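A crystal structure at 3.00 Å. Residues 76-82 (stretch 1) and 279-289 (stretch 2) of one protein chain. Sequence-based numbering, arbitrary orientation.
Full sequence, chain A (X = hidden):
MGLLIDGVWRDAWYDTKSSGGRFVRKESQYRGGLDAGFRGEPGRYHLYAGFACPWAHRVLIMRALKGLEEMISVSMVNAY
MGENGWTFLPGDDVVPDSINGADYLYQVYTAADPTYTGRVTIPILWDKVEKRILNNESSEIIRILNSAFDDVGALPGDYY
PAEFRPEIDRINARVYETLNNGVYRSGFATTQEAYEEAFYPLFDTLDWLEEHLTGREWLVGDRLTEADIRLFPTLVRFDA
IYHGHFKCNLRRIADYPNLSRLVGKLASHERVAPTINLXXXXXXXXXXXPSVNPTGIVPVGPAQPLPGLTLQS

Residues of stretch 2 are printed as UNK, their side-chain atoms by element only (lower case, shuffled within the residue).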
ATOM      1  N   MET A  76      21.762  10.652 -16.370  1.00 24.28           N
ATOM      2  CA  MET A  76      20.741  10.137 -15.443  1.00 25.68           C
ATOM      3  C   MET A  76      19.585  11.140 -15.232  1.00 23.44           C
ATOM      4  O   MET A  76      19.820  12.264 -14.812  1.00 23.48           O
ATOM      5  CB  MET A  76      21.388   9.746 -14.112  1.00 16.30           C
ATOM      6  CG  MET A  76      22.411   8.679 -14.270  1.00 10.97           C
ATOM      7  SD  MET A  76      21.863   7.015 -13.936  1.00  8.51           S
ATOM      8  CE  MET A  76      21.976   6.523 -15.585  1.00 12.95           C
ATOM      9  N   VAL A  77      18.348  10.707 -15.505  1.00 20.63           N
ATOM     10  CA  VAL A  77      17.139  11.543 -15.449  1.00 18.38           C
ATOM     11  C   VAL A  77      16.526  11.754 -14.071  1.00 20.89           C
ATOM     12  O   VAL A  77      16.793  11.017 -13.112  1.00 25.67           O
ATOM     13  CB  VAL A  77      16.029  10.930 -16.276  1.00 16.70           C
ATOM     14  CG1 VAL A  77      16.508  10.663 -17.678  1.00 16.37           C
ATOM     15  CG2 VAL A  77      15.574   9.674 -15.638  1.00 17.38           C
ATOM     16  N   ASN A  78      15.667  12.761 -13.997  1.00 17.81           N
ATOM     17  CA  ASN A  78      14.990  13.144 -12.762  1.00 18.40           C
ATOM     18  C   ASN A  78      13.949  12.114 -12.327  1.00 21.92           C
ATOM     19  O   ASN A  78      13.387  11.422 -13.158  1.00 22.43           O
ATOM     20  CB  ASN A  78      14.331  14.508 -12.963  1.00 21.40           C
ATOM     21  CG  ASN A  78      13.835  15.119 -11.671  1.00 22.01           C
ATOM     22  OD1 ASN A  78      12.887  14.606 -11.063  1.00 26.94           O
ATOM     23  ND2 ASN A  78      14.444  16.230 -11.255  1.00 14.34           N
ATOM     24  N   ALA A  79      13.695  12.003 -11.028  1.00 21.32           N
ATOM     25  CA  ALA A  79      12.746  11.000 -10.555  1.00 20.58           C
ATOM     26  C   ALA A  79      11.312  11.370 -10.866  1.00 23.00           C
ATOM     27  O   ALA A  79      10.449  10.488 -10.919  1.00 23.77           O
ATOM     28  CB  ALA A  79      12.908  10.732  -9.082  1.00 15.11           C
ATOM     29  N   TYR A  80      11.044  12.664 -11.046  1.00 19.06           N
ATOM     30  CA  TYR A  80       9.687  13.082 -11.327  1.00 19.77           C
ATOM     31  C   TYR A  80       9.438  13.012 -12.816  1.00 23.92           C
ATOM     32  O   TYR A  80      10.066  13.760 -13.584  1.00 27.16           O
ATOM     33  CB  TYR A  80       9.394  14.493 -10.803  1.00 21.93           C
ATOM     34  CG  TYR A  80       7.988  14.982 -11.153  1.00 23.24           C
ATOM     35  CD1 TYR A  80       6.878  14.370 -10.605  1.00 24.75           C
ATOM     36  CD2 TYR A  80       7.773  16.020 -12.073  1.00 26.56           C
ATOM     37  CE1 TYR A  80       5.581  14.771 -10.934  1.00 28.93           C
ATOM     38  CE2 TYR A  80       6.463  16.442 -12.415  1.00 29.41           C
ATOM     39  CZ  TYR A  80       5.373  15.803 -11.833  1.00 29.76           C
ATOM     40  OH  TYR A  80       4.070  16.165 -12.118  1.00 24.40           O
ATOM     41  N   MET A  81       8.523  12.116 -13.204  1.00 19.12           N
ATOM     42  CA  MET A  81       8.011  11.994 -14.568  1.00 22.34           C
ATOM     43  C   MET A  81       6.628  12.675 -14.693  1.00 28.08           C
ATOM     44  O   MET A  81       5.612  12.104 -14.310  1.00 31.60           O
ATOM     45  CB  MET A  81       7.943  10.515 -14.937  1.00 21.92           C
ATOM     46  CG  MET A  81       7.380  10.150 -16.294  1.00 21.58           C
ATOM     47  SD  MET A  81       7.398   8.334 -16.482  1.00 10.75           S
ATOM     48  CE  MET A  81       7.141   8.302 -18.257  1.00 38.06           C
ATOM     49  N   GLY A  82       6.605  13.911 -15.204  1.00 28.77           N
ATOM     50  CA  GLY A  82       5.380  14.687 -15.383  1.00 26.96           C
ATOM     51  C   GLY A  82       4.958  14.975 -16.831  1.00 32.81           C
ATOM     52  O   GLY A  82       5.031  14.102 -17.701  1.00 30.62           O
ATOM     53  N   UNK A 279      15.599   5.769  -2.249  1.00 17.01           N
ATOM     54  CA  UNK A 279      14.970   7.059  -1.997  1.00 15.53           C
ATOM     55  C   UNK A 279      14.400   7.537  -3.314  1.00 19.81           C
ATOM     56  O   UNK A 279      13.214   7.846  -3.423  1.00 21.59           O
ATOM     57  n   UNK A 279      17.377   9.680   0.607  1.00 26.92           N
ATOM     58  c   UNK A 279      15.981   8.066  -1.468  1.00 15.08           C
ATOM     59  n   UNK A 279      19.295   9.622   1.872  1.00 26.24           N
ATOM     60  n   UNK A 279      18.715  11.550   0.796  1.00 20.06           N
ATOM     61  c   UNK A 279      16.385  10.287  -0.275  1.00 23.78           C
ATOM     62  c   UNK A 279      18.460  10.291   1.091  1.00 24.33           C
ATOM     63  c   UNK A 279      15.380   9.280  -0.860  1.00 15.55           C
ATOM     64  N   UNK A 280      15.249   7.576  -4.328  1.00 18.27           N
ATOM     65  CA  UNK A 280      14.854   8.025  -5.642  1.00 16.40           C
ATOM     66  C   UNK A 280      13.719   7.223  -6.237  1.00 19.31           C
ATOM     67  O   UNK A 280      12.732   7.785  -6.663  1.00 21.80           O
ATOM     68  c   UNK A 280      16.201  10.159  -9.409  1.00 22.63           C
ATOM     69  n   UNK A 280      16.471   9.838  -8.154  1.00 16.84           N
ATOM     70  n   UNK A 280      15.487   9.187  -9.952  1.00 23.78           N
ATOM     71  c   UNK A 280      16.052   7.929  -6.547  1.00 20.23           C
ATOM     72  c   UNK A 280      15.896   8.611  -7.874  1.00 22.56           C
ATOM     73  c   UNK A 280      15.282   8.205  -9.015  1.00 20.38           C
ATOM     74  N   UNK A 281      13.833   5.907  -6.282  1.00 17.76           N
ATOM     75  CA  UNK A 281      12.718   5.124  -6.817  1.00 18.00           C
ATOM     76  C   UNK A 281      11.408   5.422  -6.076  1.00 17.75           C
ATOM     77  O   UNK A 281      10.404   5.820  -6.673  1.00 16.33           O
ATOM     78  c   UNK A 281      13.025   3.650  -6.777  1.00 14.67           C
ATOM     79  N   UNK A 282      11.440   5.246  -4.763  1.00 15.69           N
ATOM     80  CA  UNK A 282      10.302   5.557  -3.906  1.00 15.82           C
ATOM     81  C   UNK A 282       9.681   6.899  -4.378  1.00 18.49           C
ATOM     82  O   UNK A 282       8.494   6.971  -4.687  1.00 18.81           O
ATOM     83  c   UNK A 282      10.741   5.619  -2.436  1.00 14.15           C
ATOM     84  n   UNK A 282      10.984   3.428   1.482  1.00 31.08           N
ATOM     85  c   UNK A 282      10.199   4.614  -1.438  1.00  9.97           C
ATOM     86  c   UNK A 282       9.815   4.340   1.089  1.00 24.96           C
ATOM     87  c   UNK A 282      10.019   5.300  -0.070  1.00 13.77           C
ATOM     88  N   UNK A 283      10.491   7.951  -4.477  1.00 17.37           N
ATOM     89  CA  UNK A 283       9.991   9.244  -4.947  1.00 16.90           C
ATOM     90  C   UNK A 283       9.419   9.255  -6.367  1.00 21.52           C
ATOM     91  O   UNK A 283       8.417   9.882  -6.639  1.00 22.72           O
ATOM     92  c   UNK A 283      11.030  10.201  -4.865  1.00 12.24           C
ATOM     93  N   UNK A 284      10.072   8.594  -7.299  1.00 24.53           N
ATOM     94  CA  UNK A 284       9.531   8.605  -8.622  1.00 22.38           C
ATOM     95  C   UNK A 284       8.216   7.906  -8.645  1.00 23.64           C
ATOM     96  O   UNK A 284       7.317   8.410  -9.287  1.00 29.09           O
ATOM     97  n   UNK A 284       9.239   8.134 -11.805  1.00 20.02           N
ATOM     98  c   UNK A 284       8.563   7.421 -12.686  1.00 19.86           C
ATOM     99  c   UNK A 284       9.585   7.333 -10.741  1.00 21.52           C
ATOM    100  c   UNK A 284      10.373   7.841  -9.580  1.00 22.89           C
ATOM    101  c   UNK A 284       9.036   6.120 -10.984  1.00 19.99           C
ATOM    102  n   UNK A 284       8.422   6.197 -12.211  1.00 21.56           N
ATOM    103  N   UNK A 285       8.111   6.725  -8.022  1.00 18.78           N
ATOM    104  CA  UNK A 285       6.840   5.962  -8.071  1.00 22.30           C
ATOM    105  C   UNK A 285       5.650   6.605  -7.362  1.00 24.18           C
ATOM    106  O   UNK A 285       4.560   6.663  -7.909  1.00 25.36           O
ATOM    107  c   UNK A 285       6.830   2.938  -9.472  1.00 22.97           C
ATOM    108  o   UNK A 285       9.311   0.894 -11.107  1.00 25.68           O
ATOM    109  c   UNK A 285       9.504   2.411  -9.346  1.00 21.86           C
ATOM    110  c   UNK A 285       6.970   4.540  -7.541  1.00 19.66           C
ATOM    111  c   UNK A 285       8.935   3.292  -8.454  1.00 23.15           C
ATOM    112  c   UNK A 285       8.732   1.794 -10.270  1.00 19.33           C
ATOM    113  c   UNK A 285       7.406   2.045 -10.348  1.00 17.61           C
ATOM    114  c   UNK A 285       7.588   3.575  -8.504  1.00 23.92           C
ATOM    115  N   UNK A 286       5.833   7.052  -6.133  1.00 20.79           N
ATOM    116  CA  UNK A 286       4.728   7.667  -5.425  1.00 20.87           C
ATOM    117  C   UNK A 286       4.324   9.062  -5.965  1.00 24.96           C
ATOM    118  O   UNK A 286       3.220   9.579  -5.680  1.00 27.57           O
ATOM    119  c   UNK A 286       5.065   7.736  -3.966  1.00 15.88           C
ATOM    120  c   UNK A 286       4.448   4.031  -1.989  1.00 20.76           C
ATOM    121  c   UNK A 286       5.722   4.403  -2.402  1.00 21.49           C
ATOM    122  c   UNK A 286       3.631   6.068  -2.892  1.00 22.55           C
ATOM    123  c   UNK A 286       4.870   6.452  -3.296  1.00 14.80           C
ATOM    124  o   UNK A 286       4.198   2.831  -1.327  1.00 17.37           O
ATOM    125  c   UNK A 286       5.910   5.616  -3.063  1.00 17.91           C
ATOM    126  c   UNK A 286       3.408   4.877  -2.239  1.00 23.46           C
ATOM    127  N   UNK A 287       5.198   9.660  -6.759  1.00 19.05           N
ATOM    128  CA  UNK A 287       5.081  11.075  -7.001  1.00 18.54           C
ATOM    129  C   UNK A 287       4.760  11.321  -8.428  1.00 22.62           C
ATOM    130  O   UNK A 287       4.493  12.466  -8.797  1.00 24.04           O
ATOM    131  N   UNK A 288       4.775  10.240  -9.217  1.00 21.32           N
ATOM    132  CA  UNK A 288       4.611  10.322 -10.684  1.00 22.47           C
ATOM    133  C   UNK A 288       3.390   9.581 -11.248  1.00 24.99           C
ATOM    134  O   UNK A 288       3.193   9.563 -12.459  1.00 19.82           O
ATOM    135  c   UNK A 288       5.836   9.781 -11.411  1.00 21.84           C
ATOM    136  o   UNK A 288       6.811  10.778 -11.578  1.00 32.59           O
ATOM    137  N   UNK A 289       2.583   8.979 -10.376  1.00 24.94           N
ATOM    138  CA  UNK A 289       1.448   8.155 -10.789  1.00 25.54           C
ATOM    139  C   UNK A 289       0.179   8.667 -10.130  1.00 29.59           C
ATOM    140  O   UNK A 289      -0.262   8.118  -9.125  1.00 30.82           O
ATOM    141  c   UNK A 289       1.627   6.725 -10.283  1.00 22.90           C
ATOM    142  n   UNK A 289       3.424   6.439 -12.023  1.00 15.77           N
ATOM    143  c   UNK A 289       2.726   5.966 -10.932  1.00 21.72           C
ATOM    144  n   UNK A 289       4.246   4.515 -11.563  1.00 22.93           N
ATOM    145  c   UNK A 289       4.330   5.549 -12.383  1.00 16.75           C
ATOM    146  c   UNK A 289       3.247   4.749 -10.651  1.00 21.83           C
TER

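Position 279 carries three carbons, a nitrogen, and then a carbon bearing two further nitrogens, a guanidinium that stays clear of stretch 1; this is Arg279. At 280 one carbon leads to a five-membered ring of three carbons and two nitrogens. The CB of Ala79 sits over one face of the ring and the O of Val77 lies at its edge; the ring's make-up identifies His280. A single side-chain carbon at 281 points away from stretch 1, giving Ala281. Position 282 has four carbons in a row ending in nitrogen, out of reach of the other stretch: Lys282. Position 283 again has one carbon, directed sideways and making no contact, hence Ala283.

At 284 a second five-membered ring with two nitrogens follows one carbon, its edge turned to the O of Ala79 and the CB of Met81. This is His284, with chi1 in the t well. Positions 285 and 286 each hold one carbon and a six-carbon ring bearing an oxygen, and neither touches stretch 1; they are Tyr285 and Tyr286. Position 287 has no side-chain atoms. Its backbone O lies 3.3 Å from CE1 of Tyr80, at the edge of that ring, and the residue is Gly287; an ideal CB here would fall 2.8 Å from the O of Ala283, a clash within stretch 2. Position 288 has one carbon and one oxygen, the oxygen set close to the backbone of Met81, so it is Ser288. At 289 one carbon and a third five-membered ring with two nitrogens define His289, whose ND1 donates to the O of Ser288 (3.2 Å) rather than reaching across.

The contact is small, burying 368 Å², and rests on two hydrogen bonds to the backbone of an irregular segment. His284 ND1 donates to Ala79 O at 2.8 Å, while Met81 N donates to Ser288 OG at 2.7 Å, so each bond pairs a side chain of stretch 2 with a main-chain atom of stretch 1. Apolar packing extends the contact to one side of these bonds: Ala79 CB lies 3.3 Å from the centroid of the His280 ring, over its face, a CH-pi contact, and approaches His284 CB to 3.9 Å. Met81 directs its CB toward the helix, but its extended side chain leads away, leaving SD 5.2 Å from the centroid of the His284 ring, at the edge. Tyr80 N is held by Asn78 OD1 at 2.7 Å, a bond within the loop that links residues flanking Ala79.

Stretch 2 (279-289) RHAKAHYYGSH
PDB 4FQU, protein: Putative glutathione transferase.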